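Local coordinates for fimbrial subunit type 1 (Actinomyces oris, PDB 3UXF), which serves as the major structural subunit of the fimbriae that this bacterium carries anchored on its cell wall, at residues V189-A194 with V349-G354; D200-I205 with T299-F304; L229-K234 with D267-T272; E236-V241 with Y258-A263. One frame throughout, in Å; residues are numbered along the deposited sequence. Where two conformers were deposited one is given.

Contact 1: residues V189-A194 with V349-G354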
loop_
_atom_site.group_PDB
_atom_site.type_symbol
_atom_site.label_atom_id
_atom_site.label_comp_id
_atom_site.label_asym_id
_atom_site.label_seq_id
_atom_site.Cartn_x
_atom_site.Cartn_y
_atom_site.Cartn_z
ATOM N N VAL A 189 -7.569 2.926 -1.492
ATOM C CA VAL A 189 -8.445 3.534 -2.489
ATOM C C VAL A 189 -9.818 3.713 -1.870
ATOM O O VAL A 189 -10.284 2.866 -1.091
ATOM C CB VAL A 189 -8.533 2.681 -3.775
ATOM C CG1 VAL A 189 -9.117 1.299 -3.486
ATOM C CG2 VAL A 189 -9.391 3.365 -4.843
ATOM N N THR A 190 -10.473 4.832 -2.187
ATOM C CA THR A 190 -11.847 5.021 -1.774
ATOM C C THR A 190 -12.677 5.102 -3.038
ATOM O O THR A 190 -12.557 6.072 -3.780
ATOM C CB THR A 190 -12.011 6.338 -0.983
ATOM O OG1 THR A 190 -11.145 6.311 0.167
ATOM C CG2 THR A 190 -13.452 6.493 -0.507
ATOM N N ASP A 191 -13.459 4.059 -3.304
ATOM C CA ASP A 191 -14.333 4.054 -4.470
ATOM C C ASP A 191 -15.739 3.679 -4.108
ATOM O O ASP A 191 -16.561 3.481 -4.981
ATOM C CB ASP A 191 -13.780 3.104 -5.535
ATOM C CG ASP A 191 -13.502 1.711 -4.993
ATOM O OD1 ASP A 191 -14.123 1.378 -3.984
ATOM O OD2 ASP A 191 -12.637 0.989 -5.532
ATOM N N LYS A 192 -16.036 3.635 -2.808
ATOM C CA LYS A 192 -17.459 3.547 -2.422
ATOM C C LYS A 192 -18.328 4.671 -3.062
ATOM O O LYS A 192 -19.462 4.408 -3.470
ATOM C CB LYS A 192 -17.597 3.529 -0.886
ATOM C CG LYS A 192 -19.036 3.247 -0.417
ATOM C CD LYS A 192 -19.125 3.215 1.109
ATOM C CE LYS A 192 -18.474 1.989 1.664
ATOM N NZ LYS A 192 -18.579 1.879 3.177
ATOM N N PRO A 193 -17.803 5.899 -3.190
ATOM C CA PRO A 193 -18.551 6.957 -3.888
ATOM C C PRO A 193 -18.609 6.809 -5.395
ATOM O O PRO A 193 -19.242 7.665 -6.028
ATOM C CB PRO A 193 -17.768 8.233 -3.549
ATOM C CG PRO A 193 -17.041 7.901 -2.299
ATOM C CD PRO A 193 -16.658 6.442 -2.438
ATOM N N ALA A 194 -18.001 5.770 -5.950
ATOM C CA ALA A 194 -17.941 5.624 -7.405
ATOM C C ALA A 194 -18.508 4.275 -7.884
ATOM O O ALA A 194 -17.848 3.526 -8.601
ATOM C CB ALA A 194 -16.468 5.817 -7.875
ATOM N N VAL A 349 -3.484 -1.699 -4.961
ATOM C CA VAL A 349 -4.897 -1.689 -4.593
ATOM C C VAL A 349 -5.711 -1.738 -5.861
ATOM O O VAL A 349 -5.302 -1.173 -6.873
ATOM C CB VAL A 349 -5.299 -0.415 -3.773
ATOM C CG1 VAL A 349 -4.619 -0.428 -2.447
ATOM C CG2 VAL A 349 -5.013 0.910 -4.514
ATOM N N LEU A 350 -6.861 -2.396 -5.796
ATOM C CA LEU A 350 -7.712 -2.604 -6.964
ATOM C C LEU A 350 -9.098 -2.031 -6.774
ATOM O O LEU A 350 -9.635 -2.017 -5.648
ATOM C CB LEU A 350 -7.911 -4.094 -7.225
ATOM C CG LEU A 350 -6.628 -4.907 -7.384
ATOM C CD1 LEU A 350 -6.986 -6.361 -7.656
ATOM C CD2 LEU A 350 -5.765 -4.363 -8.493
ATOM N N SER A 351 -9.652 -1.538 -7.879
ATOM C CA SER A 351 -11.093 -1.277 -8.051
ATOM C C SER A 351 -11.576 -2.200 -9.175
ATOM O O SER A 351 -10.868 -2.401 -10.170
ATOM C CB SER A 351 -11.339 0.182 -8.452
ATOM O OG SER A 351 -10.837 1.090 -7.489
ATOM N N LYS A 352 -12.761 -2.789 -8.999
ATOM C CA LYS A 352 -13.258 -3.790 -9.961
ATOM C C LYS A 352 -14.632 -3.383 -10.489
ATOM O O LYS A 352 -15.582 -3.263 -9.727
ATOM C CB LYS A 352 -13.301 -5.178 -9.304
ATOM C CG LYS A 352 -11.952 -5.644 -8.819
ATOM C CD LYS A 352 -12.111 -6.984 -8.086
ATOM C CE LYS A 352 -10.761 -7.462 -7.558
ATOM N NZ LYS A 352 -9.971 -8.165 -8.623
ATOM N N TYR A 353 -14.725 -3.180 -11.802
ATOM C CA TYR A 353 -15.948 -2.721 -12.464
ATOM C C TYR A 353 -16.398 -3.760 -13.469
ATOM O O TYR A 353 -15.583 -4.312 -14.222
ATOM C CB TYR A 353 -15.692 -1.376 -13.203
ATOM C CG TYR A 353 -15.623 -0.168 -12.305
ATOM C CD1 TYR A 353 -14.421 0.226 -11.716
ATOM C CD2 TYR A 353 -16.770 0.555 -11.999
ATOM C CE1 TYR A 353 -14.360 1.322 -10.854
ATOM C CE2 TYR A 353 -16.727 1.650 -11.156
ATOM C CZ TYR A 353 -15.527 2.032 -10.586
ATOM O OH TYR A 353 -15.450 3.129 -9.762
ATOM N N GLY A 354 -17.702 -4.031 -13.476
ATOM C CA GLY A 354 -18.242 -5.042 -14.377
ATOM C C GLY A 354 -19.270 -4.517 -15.365
ATOM O O GLY A 354 -19.970 -3.535 -15.131
HETATM O O HOH W 1 -12.065 -1.362 -4.616
#

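Contact 2: residues D200-I205 with T299-F304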
loop_
_atom_site.group_PDB
_atom_site.type_symbol
_atom_site.label_atom_id
_atom_site.label_comp_id
_atom_site.label_asym_id
_atom_site.label_seq_id
_atom_site.Cartn_x
_atom_site.Cartn_y
_atom_site.Cartn_z
ATOM N N ASP A 200 -15.349 9.998 -9.744
ATOM C CA ASP A 200 -14.073 10.256 -9.098
ATOM C C ASP A 200 -13.673 9.130 -8.145
ATOM O O ASP A 200 -14.517 8.652 -7.383
ATOM C CB ASP A 200 -14.193 11.538 -8.277
ATOM C CG ASP A 200 -14.419 12.786 -9.141
ATOM O OD1 ASP A 200 -14.264 12.723 -10.382
ATOM O OD2 ASP A 200 -14.788 13.832 -8.558
ATOM N N ILE A 201 -12.392 8.788 -8.131
ATOM C CA ILE A 201 -11.882 7.808 -7.169
ATOM C C ILE A 201 -10.764 8.490 -6.386
ATOM O O ILE A 201 -9.995 9.246 -6.955
ATOM C CB ILE A 201 -11.389 6.541 -7.913
ATOM C CG1 ILE A 201 -12.615 5.736 -8.417
ATOM C CG2 ILE A 201 -10.450 5.675 -7.018
ATOM C CD1 ILE A 201 -12.263 4.527 -9.297
ATOM N N THR A 202 -10.644 8.228 -5.085
ATOM C CA THR A 202 -9.609 8.886 -4.301
ATOM C C THR A 202 -8.546 7.875 -3.865
ATOM O O THR A 202 -8.890 6.798 -3.363
ATOM C CB THR A 202 -10.174 9.488 -3.009
ATOM O OG1 THR A 202 -11.291 10.358 -3.300
ATOM C CG2 THR A 202 -9.103 10.297 -2.286
ATOM N N TYR A 203 -7.280 8.213 -4.068
ATOM C CA TYR A 203 -6.193 7.377 -3.565
ATOM C C TYR A 203 -5.479 8.049 -2.406
ATOM O O TYR A 203 -5.290 9.275 -2.404
ATOM C CB TYR A 203 -5.173 7.129 -4.674
ATOM C CG TYR A 203 -5.683 6.235 -5.791
ATOM C CD1 TYR A 203 -6.125 4.949 -5.538
ATOM C CD2 TYR A 203 -5.691 6.678 -7.107
ATOM C CE1 TYR A 203 -6.553 4.113 -6.532
ATOM C CE2 TYR A 203 -6.116 5.837 -8.140
ATOM C CZ TYR A 203 -6.557 4.568 -7.854
ATOM O OH TYR A 203 -6.988 3.735 -8.873
ATOM N N THR A 204 -5.119 7.264 -1.384
ATOM C CA THR A 204 -4.449 7.818 -0.217
ATOM C C THR A 204 -3.210 7.003 0.008
ATOM O O THR A 204 -3.283 5.780 0.164
ATOM C CB THR A 204 -5.339 7.769 1.042
ATOM O OG1 THR A 204 -6.617 8.371 0.775
ATOM C CG2 THR A 204 -4.629 8.469 2.236
ATOM N N ILE A 205 -2.047 7.659 -0.042
ATOM C CA ILE A 205 -0.770 6.967 0.103
ATOM C C ILE A 205 -0.120 7.424 1.407
ATOM O O ILE A 205 0.003 8.605 1.663
ATOM C CB ILE A 205 0.183 7.308 -1.057
ATOM C CG1 ILE A 205 -0.477 6.969 -2.388
ATOM C CG2 ILE A 205 1.525 6.594 -0.868
ATOM C CD1 ILE A 205 0.172 7.708 -3.524
ATOM N N THR A 299 -2.858 12.493 -0.884
ATOM C CA THR A 299 -4.182 12.160 -1.437
ATOM C C THR A 299 -4.140 12.568 -2.896
ATOM O O THR A 299 -3.750 13.719 -3.186
ATOM C CB THR A 299 -5.295 12.931 -0.709
ATOM O OG1 THR A 299 -5.277 12.588 0.681
ATOM C CG2 THR A 299 -6.662 12.567 -1.305
ATOM N N LEU A 300 -4.478 11.622 -3.779
ATOM C CA LEU A 300 -4.581 11.887 -5.221
ATOM C C LEU A 300 -6.024 11.720 -5.594
ATOM O O LEU A 300 -6.661 10.722 -5.217
ATOM C CB LEU A 300 -3.686 10.940 -6.019
ATOM C CG LEU A 300 -2.177 11.063 -5.731
ATOM C CD1 LEU A 300 -1.392 10.050 -6.619
ATOM C CD2 LEU A 300 -1.697 12.508 -5.924
ATOM N N ASN A 301 -6.564 12.678 -6.349
ATOM C CA ASN A 301 -7.974 12.615 -6.722
ATOM C C ASN A 301 -8.052 12.217 -8.188
ATOM O O ASN A 301 -7.882 13.065 -9.083
ATOM C CB ASN A 301 -8.590 13.977 -6.455
ATOM C CG ASN A 301 -8.498 14.366 -4.986
ATOM O OD1 ASN A 301 -9.152 13.762 -4.090
ATOM N ND2 ASN A 301 -7.727 15.417 -4.720
ATOM N N ALA A 302 -8.292 10.933 -8.443
ATOM C CA ALA A 302 -8.230 10.391 -9.782
ATOM C C ALA A 302 -9.514 10.692 -10.534
ATOM O O ALA A 302 -10.604 10.451 -10.040
ATOM C CB ALA A 302 -8.006 8.895 -9.728
ATOM N N LYS A 303 -9.369 11.226 -11.741
ATOM C CA LYS A 303 -10.515 11.598 -12.553
ATOM C C LYS A 303 -10.427 10.891 -13.877
ATOM O O LYS A 303 -9.322 10.557 -14.340
ATOM C CB LYS A 303 -10.424 13.091 -12.840
ATOM C CG LYS A 303 -10.455 14.004 -11.610
ATOM C CD LYS A 303 -11.808 14.099 -11.003
ATOM C CE LYS A 303 -11.902 15.296 -10.033
ATOM N NZ LYS A 303 -11.211 15.158 -8.688
ATOM N N PHE A 304 -11.582 10.702 -14.519
ATOM C CA PHE A 304 -11.677 9.938 -15.752
ATOM C C PHE A 304 -12.543 10.681 -16.764
ATOM O O PHE A 304 -13.387 11.470 -16.389
ATOM C CB PHE A 304 -12.369 8.583 -15.487
ATOM C CG PHE A 304 -11.689 7.776 -14.389
ATOM C CD1 PHE A 304 -10.610 6.978 -14.679
ATOM C CD2 PHE A 304 -12.181 7.849 -13.094
ATOM C CE1 PHE A 304 -9.966 6.247 -13.651
ATOM C CE2 PHE A 304 -11.551 7.114 -12.068
ATOM C CZ PHE A 304 -10.455 6.328 -12.360
HETATM O O HOH W 2 -13.906 11.309 -12.767
HETATM O O HOH W 3 -11.277 12.269 -5.153
HETATM O O HOH W 4 -7.127 10.948 1.698
#

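Contact 3: residues L229-K234 with D267-T272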
loop_
_atom_site.group_PDB
_atom_site.type_symbol
_atom_site.label_atom_id
_atom_site.label_comp_id
_atom_site.label_asym_id
_atom_site.label_seq_id
_atom_site.Cartn_x
_atom_site.Cartn_y
_atom_site.Cartn_z
ATOM N N LEU A 229 0.552 5.344 -12.297
ATOM C CA LEU A 229 -0.849 5.618 -12.637
ATOM C C LEU A 229 -1.279 4.857 -13.870
ATOM O O LEU A 229 -0.629 4.895 -14.907
ATOM C CB LEU A 229 -1.024 7.093 -12.996
ATOM C CG LEU A 229 -0.831 8.113 -11.870
ATOM C CD1 LEU A 229 -0.695 9.521 -12.398
ATOM C CD2 LEU A 229 -2.037 7.995 -10.926
ATOM N N ASP A 230 -2.414 4.185 -13.766
ATOM C CA ASP A 230 -3.034 3.620 -14.943
ATOM C C ASP A 230 -3.286 4.755 -15.940
ATOM O O ASP A 230 -3.680 5.866 -15.572
ATOM C CB ASP A 230 -4.342 2.977 -14.494
ATOM C CG ASP A 230 -5.042 2.214 -15.603
ATOM O OD1 ASP A 230 -5.662 2.866 -16.465
ATOM O OD2 ASP A 230 -5.012 0.962 -15.595
ATOM N N LYS A 231 -3.047 4.465 -17.213
ATOM C CA LYS A 231 -3.242 5.497 -18.222
ATOM C C LYS A 231 -4.672 5.991 -18.407
ATOM O O LYS A 231 -4.876 7.054 -19.013
ATOM C CB LYS A 231 -2.696 5.028 -19.563
ATOM C CG LYS A 231 -1.198 4.883 -19.561
ATOM C CD LYS A 231 -0.656 5.124 -20.953
ATOM C CE LYS A 231 0.866 5.227 -20.890
ATOM N NZ LYS A 231 1.475 5.521 -22.213
ATOM N N ARG A 232 -5.671 5.303 -17.852
ATOM C CA ARG A 232 -7.037 5.823 -17.875
ATOM C C ARG A 232 -7.302 7.022 -16.939
ATOM O O ARG A 232 -8.306 7.699 -17.088
ATOM C CB ARG A 232 -8.045 4.709 -17.590
ATOM C CG ARG A 232 -8.113 3.659 -18.646
ATOM C CD ARG A 232 -8.895 2.427 -18.166
ATOM N NE ARG A 232 -8.067 1.642 -17.227
ATOM C CZ ARG A 232 -8.365 0.404 -16.813
ATOM N NH1 ARG A 232 -9.474 -0.197 -17.231
ATOM N NH2 ARG A 232 -7.560 -0.237 -15.932
ATOM N N ILE A 233 -6.388 7.298 -15.987
ATOM C CA ILE A 233 -6.522 8.422 -15.071
ATOM C C ILE A 233 -5.993 9.694 -15.742
ATOM O O ILE A 233 -4.997 9.640 -16.455
ATOM C CB ILE A 233 -5.708 8.115 -13.792
ATOM C CG1 ILE A 233 -6.403 6.943 -13.092
ATOM C CG2 ILE A 233 -5.640 9.339 -12.891
ATOM C CD1 ILE A 233 -5.551 6.280 -11.959
ATOM N N LYS A 234 -6.667 10.810 -15.507
ATOM C CA LYS A 234 -6.215 12.105 -16.023
ATOM C C LYS A 234 -5.038 12.584 -15.169
ATOM O O LYS A 234 -5.214 13.122 -14.078
ATOM C CB LYS A 234 -7.357 13.124 -16.011
ATOM C CG LYS A 234 -8.495 12.801 -16.956
ATOM C CD LYS A 234 -9.471 13.979 -16.980
ATOM C CE LYS A 234 -10.669 13.674 -17.877
ATOM N NZ LYS A 234 -10.214 13.551 -19.276
ATOM N N ASP A 267 3.768 2.048 -20.273
ATOM C CA ASP A 267 2.531 1.303 -20.077
ATOM C C ASP A 267 1.670 1.940 -18.997
ATOM O O ASP A 267 0.538 1.502 -18.755
ATOM C CB ASP A 267 2.830 -0.121 -19.669
ATOM C CG ASP A 267 3.474 -0.931 -20.801
ATOM O OD1 ASP A 267 3.218 -0.608 -21.971
ATOM O OD2 ASP A 267 4.220 -1.873 -20.489
ATOM N N HIS A 268 2.229 2.961 -18.367
ATOM C CA HIS A 268 1.557 3.686 -17.284
ATOM C C HIS A 268 1.991 5.121 -17.406
ATOM O O HIS A 268 2.932 5.436 -18.143
ATOM C CB HIS A 268 2.092 3.195 -15.940
ATOM C CG HIS A 268 1.961 1.723 -15.760
ATOM N ND1 HIS A 268 2.948 0.834 -16.128
ATOM C CD2 HIS A 268 0.963 0.984 -15.222
ATOM C CE1 HIS A 268 2.561 -0.392 -15.823
ATOM N NE2 HIS A 268 1.363 -0.326 -15.276
ATOM N N ASN A 269 1.344 5.998 -16.653
ATOM C CA ASN A 269 1.917 7.309 -16.407
ATOM C C ASN A 269 2.375 7.386 -14.972
ATOM O O ASN A 269 2.325 6.381 -14.248
ATOM C CB ASN A 269 0.914 8.412 -16.704
ATOM C CG ASN A 269 0.479 8.389 -18.145
ATOM O OD1 ASN A 269 1.301 8.176 -19.027
ATOM N ND2 ASN A 269 -0.820 8.581 -18.392
ATOM N N TRP A 270 2.918 8.545 -14.610
ATOM C CA TRP A 270 3.682 8.634 -13.369
ATOM C C TRP A 270 3.444 9.962 -12.671
ATOM O O TRP A 270 3.328 11.012 -13.310
ATOM C CB TRP A 270 5.181 8.492 -13.656
ATOM C CG TRP A 270 5.523 7.204 -14.245
ATOM C CD1 TRP A 270 5.652 6.917 -15.592
ATOM C CD2 TRP A 270 5.796 5.989 -13.548
ATOM N NE1 TRP A 270 5.986 5.604 -15.749
ATOM C CE2 TRP A 270 6.084 5.002 -14.519
ATOM C CE3 TRP A 270 5.835 5.627 -12.192
ATOM C CZ2 TRP A 270 6.405 3.682 -14.191
ATOM C CZ3 TRP A 270 6.171 4.299 -11.873
ATOM C CH2 TRP A 270 6.442 3.349 -12.871
ATOM N N ALA A 271 3.314 9.920 -11.332
ATOM C CA ALA A 271 3.153 11.142 -10.555
ATOM C C ALA A 271 4.083 11.029 -9.369
ATOM O O ALA A 271 4.033 10.041 -8.644
ATOM C CB ALA A 271 1.728 11.262 -10.051
ATOM N N THR A 272 4.926 12.032 -9.162
ATOM C CA THR A 272 5.825 12.042 -8.015
ATOM C C THR A 272 5.502 13.256 -7.154
ATOM O O THR A 272 5.413 14.394 -7.660
ATOM C CB THR A 272 7.284 12.188 -8.474
ATOM O OG1 THR A 272 7.623 11.063 -9.294
ATOM C CG2 THR A 272 8.230 12.199 -7.267
HETATM O O HOH W 5 -2.546 8.516 -16.098
HETATM O O HOH W 6 -2.017 1.905 -17.725
HETATM O O HOH W 7 -3.331 8.880 -19.942
#

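Contact 4: residues E236-V241 with Y258-A263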
loop_
_atom_site.group_PDB
_atom_site.type_symbol
_atom_site.label_atom_id
_atom_site.label_comp_id
_atom_site.label_asym_id
_atom_site.label_seq_id
_atom_site.Cartn_x
_atom_site.Cartn_y
_atom_site.Cartn_z
ATOM N N GLU A 236 -3.156 15.064 -15.423
ATOM C CA GLU A 236 -3.113 16.515 -15.286
ATOM C C GLU A 236 -4.149 17.054 -14.301
ATOM O O GLU A 236 -4.250 18.244 -14.087
ATOM C CB GLU A 236 -3.300 17.191 -16.669
ATOM C CG GLU A 236 -4.763 17.266 -17.193
ATOM C CD GLU A 236 -5.323 15.957 -17.718
ATOM O OE1 GLU A 236 -4.573 14.967 -17.813
ATOM O OE2 GLU A 236 -6.507 15.989 -18.119
ATOM N N ALA A 237 -4.928 16.173 -13.658
ATOM C CA ALA A 237 -5.988 16.651 -12.779
ATOM C C ALA A 237 -6.088 15.837 -11.512
ATOM O O ALA A 237 -7.159 15.321 -11.174
ATOM C CB ALA A 237 -7.345 16.648 -13.502
ATOM N N LEU A 238 -4.973 15.767 -10.798
ATOM C CA LEU A 238 -4.897 14.945 -9.580
ATOM C C LEU A 238 -5.227 15.717 -8.296
ATOM O O LEU A 238 -5.390 15.099 -7.221
ATOM C CB LEU A 238 -3.483 14.350 -9.497
ATOM C CG LEU A 238 -3.167 13.272 -10.536
ATOM C CD1 LEU A 238 -1.629 13.037 -10.544
ATOM C CD2 LEU A 238 -3.959 11.973 -10.329
ATOM N N THR A 239 -5.294 17.053 -8.370
ATOM C CA THR A 239 -5.490 17.944 -7.209
ATOM C C THR A 239 -4.969 17.388 -5.880
ATOM O O THR A 239 -5.747 17.186 -4.956
ATOM C CB THR A 239 -6.949 18.401 -7.029
ATOM O OG1 THR A 239 -7.837 17.278 -6.995
ATOM C CG2 THR A 239 -7.352 19.280 -8.211
ATOM N N PRO A 240 -3.659 17.160 -5.796
ATOM C CA PRO A 240 -3.104 16.495 -4.612
ATOM C C PRO A 240 -3.272 17.315 -3.325
ATOM O O PRO A 240 -3.243 18.565 -3.372
ATOM C CB PRO A 240 -1.611 16.384 -4.922
ATOM C CG PRO A 240 -1.368 17.359 -6.057
ATOM C CD PRO A 240 -2.629 17.483 -6.808
ATOM N N VAL A 241 -3.372 16.587 -2.202
ATOM C CA VAL A 241 -3.310 17.158 -0.870
ATOM C C VAL A 241 -2.234 16.356 -0.152
ATOM O O VAL A 241 -2.233 15.122 -0.228
ATOM C CB VAL A 241 -4.643 17.029 -0.131
ATOM C CG1 VAL A 241 -4.489 17.560 1.283
ATOM C CG2 VAL A 241 -5.690 17.838 -0.855
ATOM N N TYR A 258 6.312 20.996 -1.236
ATOM C CA TYR A 258 6.465 19.895 -2.192
ATOM C C TYR A 258 6.116 20.371 -3.570
ATOM O O TYR A 258 5.500 21.428 -3.742
ATOM C CB TYR A 258 5.529 18.720 -1.836
ATOM C CG TYR A 258 4.059 19.065 -1.928
ATOM C CD1 TYR A 258 3.360 18.905 -3.118
ATOM C CD2 TYR A 258 3.367 19.584 -0.828
ATOM C CE1 TYR A 258 2.011 19.211 -3.208
ATOM C CE2 TYR A 258 2.029 19.899 -0.907
ATOM C CZ TYR A 258 1.365 19.735 -2.102
ATOM O OH TYR A 258 0.033 20.060 -2.160
ATOM N N THR A 259 6.530 19.627 -4.589
ATOM C CA THR A 259 5.998 19.868 -5.929
ATOM C C THR A 259 5.515 18.537 -6.520
ATOM O O THR A 259 6.137 17.479 -6.259
ATOM C CB THR A 259 7.038 20.581 -6.854
ATOM O OG1 THR A 259 7.820 19.631 -7.559
ATOM C CG2 THR A 259 8.012 21.413 -6.072
ATOM N N LEU A 260 4.418 18.599 -7.286
ATOM C CA LEU A 260 3.879 17.438 -7.991
ATOM C C LEU A 260 4.498 17.427 -9.378
ATOM O O LEU A 260 4.434 18.439 -10.081
ATOM C CB LEU A 260 2.357 17.507 -8.152
ATOM C CG LEU A 260 1.738 16.448 -9.086
ATOM C CD1 LEU A 260 1.874 15.002 -8.604
ATOM C CD2 LEU A 260 0.236 16.735 -9.289
ATOM N N ILE A 261 5.129 16.314 -9.742
ATOM C CA ILE A 261 5.710 16.157 -11.083
ATOM C C ILE A 261 5.057 14.978 -11.780
ATOM O O ILE A 261 5.198 13.856 -11.300
ATOM C CB ILE A 261 7.213 15.919 -10.979
ATOM C CG1 ILE A 261 7.838 17.050 -10.164
ATOM C CG2 ILE A 261 7.862 15.793 -12.375
ATOM C CD1 ILE A 261 9.188 16.679 -9.605
ATOM N N THR A 262 4.335 15.195 -12.884
ATOM C CA THR A 262 3.775 14.057 -13.608
ATOM C C THR A 262 4.509 13.851 -14.917
ATOM O O THR A 262 5.154 14.774 -15.440
ATOM C CB THR A 262 2.266 14.180 -13.926
ATOM O OG1 THR A 262 2.010 15.384 -14.677
ATOM C CG2 THR A 262 1.451 14.233 -12.647
ATOM N N ALA A 263 4.412 12.640 -15.450
ATOM C CA ALA A 263 5.143 12.312 -16.682
ATOM C C ALA A 263 4.431 11.174 -17.402
ATOM O O ALA A 263 3.874 10.271 -16.771
ATOM C CB ALA A 263 6.596 11.939 -16.381
HETATM O O HOH W 8 -1.277 20.184 -4.351
#

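Contact 1: residues V189-A194 with V349-G354
Asp191 and Ser351 meet through a short side-chain bond between a loop and a strand. Asp191 CB comes first, 4.1 Å from Ser351 OG. CG is nearer to the same hydroxyl. OD2 completes the approach, and Ser351 OG donates to it at 2.7 Å. Asp191 OD2 receives this bond on its anti lone pair, turned away from OD1. With chi1 at 53°, CG sits between the backbone N and the carbonyl carbon, and the carboxylate is carried over to the strand. OD2 also accepts from a water at 2.6 Å. Asp191 OD2 thus has two donors, Ser351 OG and this water, and the same water also donates to Leu350 O. OD1 accepts from the backbone N of Asn432, and the carboxylate is thereby held from both ends.

Tyr353 makes the second polar link. Its OH donates to Ala194 O at 2.7 Å, in the carbonyl plane, and touches Ala194 CB at 3.4 Å. Ala194 closes a type I turn that starts at Asp191. Val189 adds apolar contact: its CB lies 4.0 Å from Val349 CG2, and the two valines lie alongside and point opposite ways.

Strand 185-190 is an edge strand of one sheet, beside strand 201-208. Strand 344-362 belongs to the other sheet, where it pairs with strand 312-321. Ile201 lies against Val189, Ala194 and Tyr353, and fills in between the two layers.

Contact 2: residues D200-I205 with T299-F304
Tyr203 and Leu300 form an antiparallel hydrogen-bonded pair and bury the most surface here. Tyr203 N donates to Leu300 O at 2.8 Å, and Leu300 N returns a bond to Tyr203 O. Their CB atoms are 4.3 Å apart on one face of the sheet. The Tyr203 ring reaches along that face, where CE2 touches Ala302 CB at 3.9 Å. Ile201 CG2 lies over one face of the ring, offset toward its rim. Leu300 extends the other way, and its CD1 meets Ile205 CD1.

The strands 201-208 and 295-302 are neighbours in one sheet of a beta sandwich. Their short segments run at 159° to each other. The face with Ile201, Tyr203, Leu300 and Ala302 turns inward: Tyr203 packs on Leu314 and Asn316 of strand 312-321 and on Val349 of strand 344-362, all in the opposing sheet.

The other face carries Thr202, Thr204, Thr299 and Asn301. Thr202 CG2 and Thr299 CG2 are only 3.5 Å apart, a tight methyl contact. One water links Thr202 OG1 to Asn301 OD1, and another joins the hydroxyls of Thr204 and Thr299. Asn301 ND2 is held by Thr239 OG1.

Asp200 lies at the exposed end of the pair. Its OD2 forms a long salt bridge to Lys303 NZ, 3.8 Å away, but the placing of these two side chains is doubtful. A water donates to Asp200 OD1 and accepts from Phe304 N, 3.0 Å from that nitrogen.

Contact 3: residues L229-K234 with D267-T272
Leu229 holds CG anti to its carbonyl carbon (chi1 -67°), and with chi2 at 166° the branch CD1 reaches Ala271 CB at 3.8 Å. Asn269, with chi1 at -61°, brings its amide against the side chain of Lys231, ND2 next to CG and OD1 next to CE. Lys231 is extended beyond CG and crosses Asn269 at about a right angle. Its CE passes 3.5 Å from Asn269 OD1. The tip goes further: NZ donates to the backbone carbonyls of Gly265 and Lys266.

The backbones of Leu229 and Asn269 form an antiparallel hydrogen-bonded pair. Leu229 N donates to Asn269 O at 2.8 Å, from above the carbonyl plane. Asn269 N gives the return bond to Leu229 O, in the plane. This pair is at the end of the ladder between strands 224-229 and 269-275 in a sheet of the beta sandwich, just before the chain leaves it in a type I turn from Asp230 to Ile233.

The turn is tied up by Asp230. Its OD1 accepts from Arg232 N, forming an Asx turn, and from Arg232 NE at 2.8 Å. Arg232 NH2 bonds OD2, so the guanidinium grips the carboxylate side-on with two nitrogens. Waters join the turn to the segment 267-272. One donates to Asp230 O and Ile233 O and accepts from Asn269 ND2 at 2.9 Å. Another connects Lys231 N with Asp267 O. Beside the backbone pair, Leu229 O touches His268 CB at 3.4 Å.

Contact 4: residues E236-V241 with Y258-A263
This is an apolar contact between two layers. The loop of residues 236-241, which leads into strand 241-245, packs across strand 258-264 with Leu238 and Pro240 facing Leu260 and Thr262. Leu260 is central. Its CG is anti to the backbone N (chi1 170°), and the branch CD2 rises to the proline ring. Pro240 CG lies 3.7 Å from Leu260 CD2, and Pro240 CD is 3.9 Å from the same methyl. The two side chains cross at about a right angle. Leu238 CD1 is also near Leu260 CD2, at 4.3 Å. The same CD1 meets Thr262 CG2 at 3.9 Å, tip to tip.

Tyr258 makes the polar part of the contact. Its OH is 3.8 Å from Pro240 O, and a water spans the pair. This water donates to Pro240 O at 2.7 Å and bonds Tyr258 OH at 2.6 Å. It sits at the edge of the tyrosine ring, in its plane.

Between Leu238 and Pro240, Thr239 points away from strand 258-264. Backbone bonds at Leu238 and Val241 tie the loop to strand 295-302. Leu238 also touches Ala271 of strand 269-275, the partner of strand 258-264. The loop therefore belongs to one layer while its apolar side chains rest on the other. Such packing between facing sheets is the hallmark of a beta sandwich, the fold that recurs in this fimbrial protein.

Overall arrangement
All four contacts lie in one beta sandwich. Contacts 2, 3 and 4 are clustered, with centres 11 to 12 Å apart, and contact 1 touches contact 2. Contact 2 is the pairing within one sheet, and contacts 1 and 4 join that layer to the facing one. Contact 3 lies at the end of a strand pairing in the facing sheet. Thr190 N bonds Thr202 O between contacts 1 and 2. Contact 4 meets contact 2 where Thr299 N and Asn301 N bond Val241 O and Leu238 O. Contact 3 adjoins contact 4 through strands 258-264 and 269-275, and meets contact 2 where Lys234 N bonds Lys303 O. The Trp270 side chain of contact 3 is about 13 Å from a bound calcium ion.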